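Local coordinates for protein pectate lyase 47 (Bacillus sp. TS-47, PDB 1VBL) that cleaves pectate, a plant cell-wall polysaccharide, by eliminative lysis as a thermostable, calcium-binding lyase of polysaccharide lyase family 1, at residues K146-N154 against E188-G196. Sequence-based numbering, arbitrary orientation.
Sequences KGGGFLIKN and EYDSISIEG. With CA (calcium ion), chain B.
Phe150 and Ile152 pair with Ile192 and Ile194 on parallel strands 149-153 and 192-195, illustrating how successive coils of a solenoid are joined by backbone bonds. Five such bonds alternate in direction, from Phe150 N to Ser191 O (2.7 Å) through to Asn154 N and Glu195 O. Apolar packing fills the isoleucine face: CD1 of Ile152 touches both Ile192 CG2 (3.9 Å) and Ile194 CG1, and Ile200 adds to this layer. Such stacking is characteristic of the right-handed parallel beta-helix of pectate lyases; here strands 127-129 and 232-235 continue the sheet. The opposite face is more polar. With chi1 near 176°, Ser193 swings OG along its own strand, where it donates to the anti lone pair of Glu195 OE1 (2.7 Å), while Leu151 CD1 lies against Ser193 CB. The extended Lys153 chain crosses Glu195, laying CD against OE2 (3.8 Å), while NZ stays 4.0 Å from that oxygen, too far for a salt bridge. Waters bridge both ends, Gly148 O to Ser191 OG and Asn154 OD1 to Gly196 O. Before strand 192-195, Asp190 binds the calcium ion bidentately through OD1 and OD2 (2.6 Å each); Asp229, Asp233 and three waters complete the site, and Gly230 N bonds Asp190 OD1.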
ATOM      1  N   LYS A 146       5.446   4.759 -12.700  1.00 13.18           N
ATOM      2  CA  LYS A 146       6.722   4.504 -12.035  1.00 13.74           C
ATOM      3  C   LYS A 146       7.332   5.797 -11.513  1.00 13.77           C
ATOM      4  O   LYS A 146       6.961   6.885 -11.947  1.00 14.21           O
ATOM      5  CB  LYS A 146       7.715   3.851 -13.003  1.00 17.04           C
ATOM      6  CG  LYS A 146       7.191   2.619 -13.725  1.00 22.91           C
ATOM      7  CD  LYS A 146       8.280   1.920 -14.542  1.00 26.53           C
ATOM      8  CE  LYS A 146       8.921   2.838 -15.574  1.00 28.59           C
ATOM      9  NZ  LYS A 146       9.815   3.867 -14.973  1.00 33.46           N
ATOM     10  N   GLY A 147       8.268   5.665 -10.578  1.00 14.69           N
ATOM     11  CA  GLY A 147       8.955   6.823 -10.030  1.00 15.25           C
ATOM     12  C   GLY A 147       8.159   7.767  -9.155  1.00 15.62           C
ATOM     13  O   GLY A 147       8.695   8.767  -8.678  1.00 16.15           O
ATOM     14  N   GLY A 148       6.884   7.461  -8.939  1.00 13.90           N
ATOM     15  CA  GLY A 148       6.055   8.314  -8.110  1.00 12.46           C
ATOM     16  C   GLY A 148       4.842   7.560  -7.610  1.00 12.71           C
ATOM     17  O   GLY A 148       4.775   6.339  -7.730  1.00 12.85           O
ATOM     18  N   GLY A 149       3.879   8.282  -7.049  1.00 13.03           N
ATOM     19  CA  GLY A 149       2.684   7.638  -6.543  1.00 12.15           C
ATOM     20  C   GLY A 149       1.525   8.607  -6.485  1.00 13.67           C
ATOM     21  O   GLY A 149       1.697   9.810  -6.707  1.00 12.82           O
ATOM     22  N   PHE A 150       0.335   8.088  -6.195  1.00 12.96           N
ATOM     23  CA  PHE A 150      -0.844   8.934  -6.098  1.00 12.46           C
ATOM     24  C   PHE A 150      -1.129   9.266  -4.647  1.00 14.11           C
ATOM     25  O   PHE A 150      -1.096   8.391  -3.780  1.00 13.71           O
ATOM     26  CB  PHE A 150      -2.069   8.240  -6.700  1.00 12.66           C
ATOM     27  CG  PHE A 150      -2.078   8.223  -8.198  1.00 13.74           C
ATOM     28  CD1 PHE A 150      -2.030   9.415  -8.919  1.00 14.34           C
ATOM     29  CD2 PHE A 150      -2.134   7.018  -8.890  1.00 14.43           C
ATOM     30  CE1 PHE A 150      -2.035   9.405 -10.313  1.00 16.65           C
ATOM     31  CE2 PHE A 150      -2.140   6.995 -10.282  1.00 14.46           C
ATOM     32  CZ  PHE A 150      -2.090   8.191 -10.997  1.00 15.34           C
ATOM     33  N   LEU A 151      -1.412  10.539  -4.397  1.00 13.97           N
ATOM     34  CA  LEU A 151      -1.723  11.012  -3.060  1.00 15.29           C
ATOM     35  C   LEU A 151      -3.219  11.307  -3.040  1.00 15.73           C
ATOM     36  O   LEU A 151      -3.684  12.281  -3.637  1.00 14.70           O
ATOM     37  CB  LEU A 151      -0.929  12.286  -2.756  1.00 17.10           C
ATOM     38  CG  LEU A 151      -0.387  12.486  -1.339  1.00 22.90           C
ATOM     39  CD1 LEU A 151       0.631  11.398  -1.023  1.00 24.39           C
ATOM     40  CD2 LEU A 151       0.277  13.860  -1.235  1.00 23.17           C
ATOM     41  N   ILE A 152      -3.972  10.440  -2.373  1.00 13.75           N
ATOM     42  CA  ILE A 152      -5.415  10.605  -2.262  1.00 15.31           C
ATOM     43  C   ILE A 152      -5.613  11.198  -0.875  1.00 15.54           C
ATOM     44  O   ILE A 152      -5.854  10.477   0.096  1.00 15.00           O
ATOM     45  CB  ILE A 152      -6.124   9.239  -2.387  1.00 15.34           C
ATOM     46  CG1 ILE A 152      -5.686   8.555  -3.688  1.00 15.37           C
ATOM     47  CG2 ILE A 152      -7.635   9.425  -2.393  1.00 16.29           C
ATOM     48  CD1 ILE A 152      -6.234   7.147  -3.872  1.00 16.42           C
ATOM     49  N   LYS A 153      -5.495  12.522  -0.796  1.00 15.10           N
ATOM     50  CA  LYS A 153      -5.584  13.237   0.468  1.00 16.43           C
ATOM     51  C   LYS A 153      -6.774  14.176   0.633  1.00 16.36           C
ATOM     52  O   LYS A 153      -6.989  15.078  -0.177  1.00 14.75           O
ATOM     53  CB  LYS A 153      -4.290  14.022   0.684  1.00 17.27           C
ATOM     54  CG  LYS A 153      -4.202  14.726   2.023  1.00 19.82           C
ATOM     55  CD  LYS A 153      -2.828  15.340   2.207  1.00 22.84           C
ATOM     56  CE  LYS A 153      -2.654  15.925   3.597  1.00 23.18           C
ATOM     57  NZ  LYS A 153      -1.238  16.338   3.814  1.00 25.76           N
ATOM     58  N   ASN A 154      -7.526  13.959   1.710  1.00 15.27           N
ATOM     59  CA  ASN A 154      -8.696  14.763   2.036  1.00 17.33           C
ATOM     60  C   ASN A 154      -9.719  14.844   0.911  1.00 16.82           C
ATOM     61  O   ASN A 154     -10.347  15.882   0.704  1.00 17.37           O
ATOM     62  CB  ASN A 154      -8.272  16.176   2.453  1.00 18.13           C
ATOM     63  CG  ASN A 154      -7.396  16.177   3.689  1.00 20.93           C
ATOM     64  OD1 ASN A 154      -7.748  15.590   4.713  1.00 20.42           O
ATOM     65  ND2 ASN A 154      -6.249  16.839   3.604  1.00 22.55           N
ATOM     66  N   GLU A 188       9.572   7.982   2.373  1.00 18.30           N
ATOM     67  CA  GLU A 188       8.258   8.609   2.418  1.00 19.78           C
ATOM     68  C   GLU A 188       7.230   8.246   1.349  1.00 17.77           C
ATOM     69  O   GLU A 188       6.030   8.360   1.583  1.00 17.91           O
ATOM     70  CB  GLU A 188       8.466  10.129   2.393  1.00 23.45           C
ATOM     71  CG  GLU A 188       7.225  10.959   2.107  1.00 29.19           C
ATOM     72  CD  GLU A 188       6.579  11.504   3.361  1.00 32.72           C
ATOM     73  OE1 GLU A 188       5.517  12.151   3.244  1.00 34.56           O
ATOM     74  OE2 GLU A 188       7.134  11.293   4.462  1.00 35.15           O
ATOM     75  N   TYR A 189       7.687   7.794   0.188  1.00 15.43           N
ATOM     76  CA  TYR A 189       6.769   7.539  -0.914  1.00 13.86           C
ATOM     77  C   TYR A 189       6.132   6.168  -1.080  1.00 14.30           C
ATOM     78  O   TYR A 189       6.805   5.137  -1.025  1.00 11.81           O
ATOM     79  CB  TYR A 189       7.462   7.945  -2.222  1.00 12.36           C
ATOM     80  CG  TYR A 189       8.224   9.252  -2.090  1.00 13.08           C
ATOM     81  CD1 TYR A 189       7.585  10.408  -1.632  1.00 14.91           C
ATOM     82  CD2 TYR A 189       9.594   9.318  -2.356  1.00 14.80           C
ATOM     83  CE1 TYR A 189       8.292  11.596  -1.432  1.00 13.50           C
ATOM     84  CE2 TYR A 189      10.313  10.506  -2.157  1.00 13.39           C
ATOM     85  CZ  TYR A 189       9.654  11.637  -1.692  1.00 13.84           C
ATOM     86  OH  TYR A 189      10.353  12.804  -1.463  1.00 15.14           O
ATOM     87  N   ASP A 190       4.816   6.186  -1.294  1.00 13.83           N
ATOM     88  CA  ASP A 190       4.025   4.977  -1.526  1.00 13.38           C
ATOM     89  C   ASP A 190       3.462   5.087  -2.938  1.00 12.00           C
ATOM     90  O   ASP A 190       3.330   6.191  -3.465  1.00 11.99           O
ATOM     91  CB  ASP A 190       2.830   4.902  -0.578  1.00 13.44           C
ATOM     92  CG  ASP A 190       3.183   5.268   0.830  1.00 13.65           C
ATOM     93  OD1 ASP A 190       4.184   4.733   1.348  1.00 12.00           O
ATOM     94  OD2 ASP A 190       2.450   6.088   1.422  1.00 14.75           O
ATOM     95  N   SER A 191       3.104   3.959  -3.545  1.00 11.72           N
ATOM     96  CA  SER A 191       2.521   4.006  -4.883  1.00 10.25           C
ATOM     97  C   SER A 191       1.154   4.677  -4.765  1.00 10.49           C
ATOM     98  O   SER A 191       0.745   5.446  -5.634  1.00 10.76           O
ATOM     99  CB  SER A 191       2.383   2.595  -5.460  1.00 10.71           C
ATOM    100  OG  SER A 191       3.658   2.086  -5.824  1.00 11.43           O
ATOM    101  N   ILE A 192       0.454   4.375  -3.677  1.00  9.88           N
ATOM    102  CA  ILE A 192      -0.849   4.967  -3.402  1.00 11.40           C
ATOM    103  C   ILE A 192      -0.938   5.238  -1.910  1.00 11.63           C
ATOM    104  O   ILE A 192      -0.784   4.331  -1.092  1.00 11.58           O
ATOM    105  CB  ILE A 192      -2.024   4.041  -3.809  1.00 12.59           C
ATOM    106  CG1 ILE A 192      -2.056   3.877  -5.330  1.00 12.41           C
ATOM    107  CG2 ILE A 192      -3.347   4.635  -3.319  1.00 14.58           C
ATOM    108  CD1 ILE A 192      -3.220   3.039  -5.841  1.00 13.05           C
ATOM    109  N   SER A 193      -1.173   6.498  -1.567  1.00 11.92           N
ATOM    110  CA  SER A 193      -1.285   6.909  -0.179  1.00 12.92           C
ATOM    111  C   SER A 193      -2.660   7.535   0.031  1.00 13.74           C
ATOM    112  O   SER A 193      -2.991   8.550  -0.578  1.00 15.22           O
ATOM    113  CB  SER A 193      -0.190   7.921   0.160  1.00 16.77           C
ATOM    114  OG  SER A 193      -0.347   8.402   1.484  1.00 22.00           O
ATOM    115  N   ILE A 194      -3.457   6.907   0.886  1.00 12.28           N
ATOM    116  CA  ILE A 194      -4.802   7.374   1.184  1.00 13.99           C
ATOM    117  C   ILE A 194      -4.793   8.016   2.570  1.00 15.43           C
ATOM    118  O   ILE A 194      -4.580   7.335   3.578  1.00 14.73           O
ATOM    119  CB  ILE A 194      -5.790   6.190   1.143  1.00 13.51           C
ATOM    120  CG1 ILE A 194      -5.734   5.535  -0.240  1.00 14.60           C
ATOM    121  CG2 ILE A 194      -7.196   6.663   1.471  1.00 13.43           C
ATOM    122  CD1 ILE A 194      -6.563   4.254  -0.368  1.00 14.70           C
ATOM    123  N   GLU A 195      -5.020   9.326   2.613  1.00 15.44           N
ATOM    124  CA  GLU A 195      -5.005  10.065   3.873  1.00 16.34           C
ATOM    125  C   GLU A 195      -6.250  10.938   4.023  1.00 14.91           C
ATOM    126  O   GLU A 195      -6.551  11.754   3.155  1.00 14.94           O
ATOM    127  CB  GLU A 195      -3.748  10.945   3.938  1.00 18.14           C
ATOM    128  CG  GLU A 195      -2.479  10.237   3.482  1.00 25.04           C
ATOM    129  CD  GLU A 195      -1.271  11.162   3.381  1.00 29.35           C
ATOM    130  OE1 GLU A 195      -0.260  10.743   2.777  1.00 30.97           O
ATOM    131  OE2 GLU A 195      -1.325  12.297   3.903  1.00 28.37           O
ATOM    132  N   GLY A 196      -6.970  10.760   5.128  1.00 15.57           N
ATOM    133  CA  GLY A 196      -8.172  11.541   5.373  1.00 15.28           C
ATOM    134  C   GLY A 196      -9.175  11.482   4.237  1.00 16.47           C
ATOM    135  O   GLY A 196      -9.903  12.442   3.992  1.00 13.65           O
TER
HETATM  136 CA    CA B 417       3.488   5.493   3.781  1.00 25.80          CA
HETATM  137  O   HOH W   1       4.156   3.684  -7.990  1.00 12.17           O
HETATM  138  O   HOH W   2     -10.312  14.975   5.338  1.00 38.54           O
HETATM  139  O   HOH W   3       4.900   7.365   3.308  1.00 24.75           O
HETATM  140  O   HOH W   4       1.328   6.664   4.684  1.00 23.80           O
HETATM  141  O   HOH W   5       4.248   5.409   6.176  1.00 24.97           O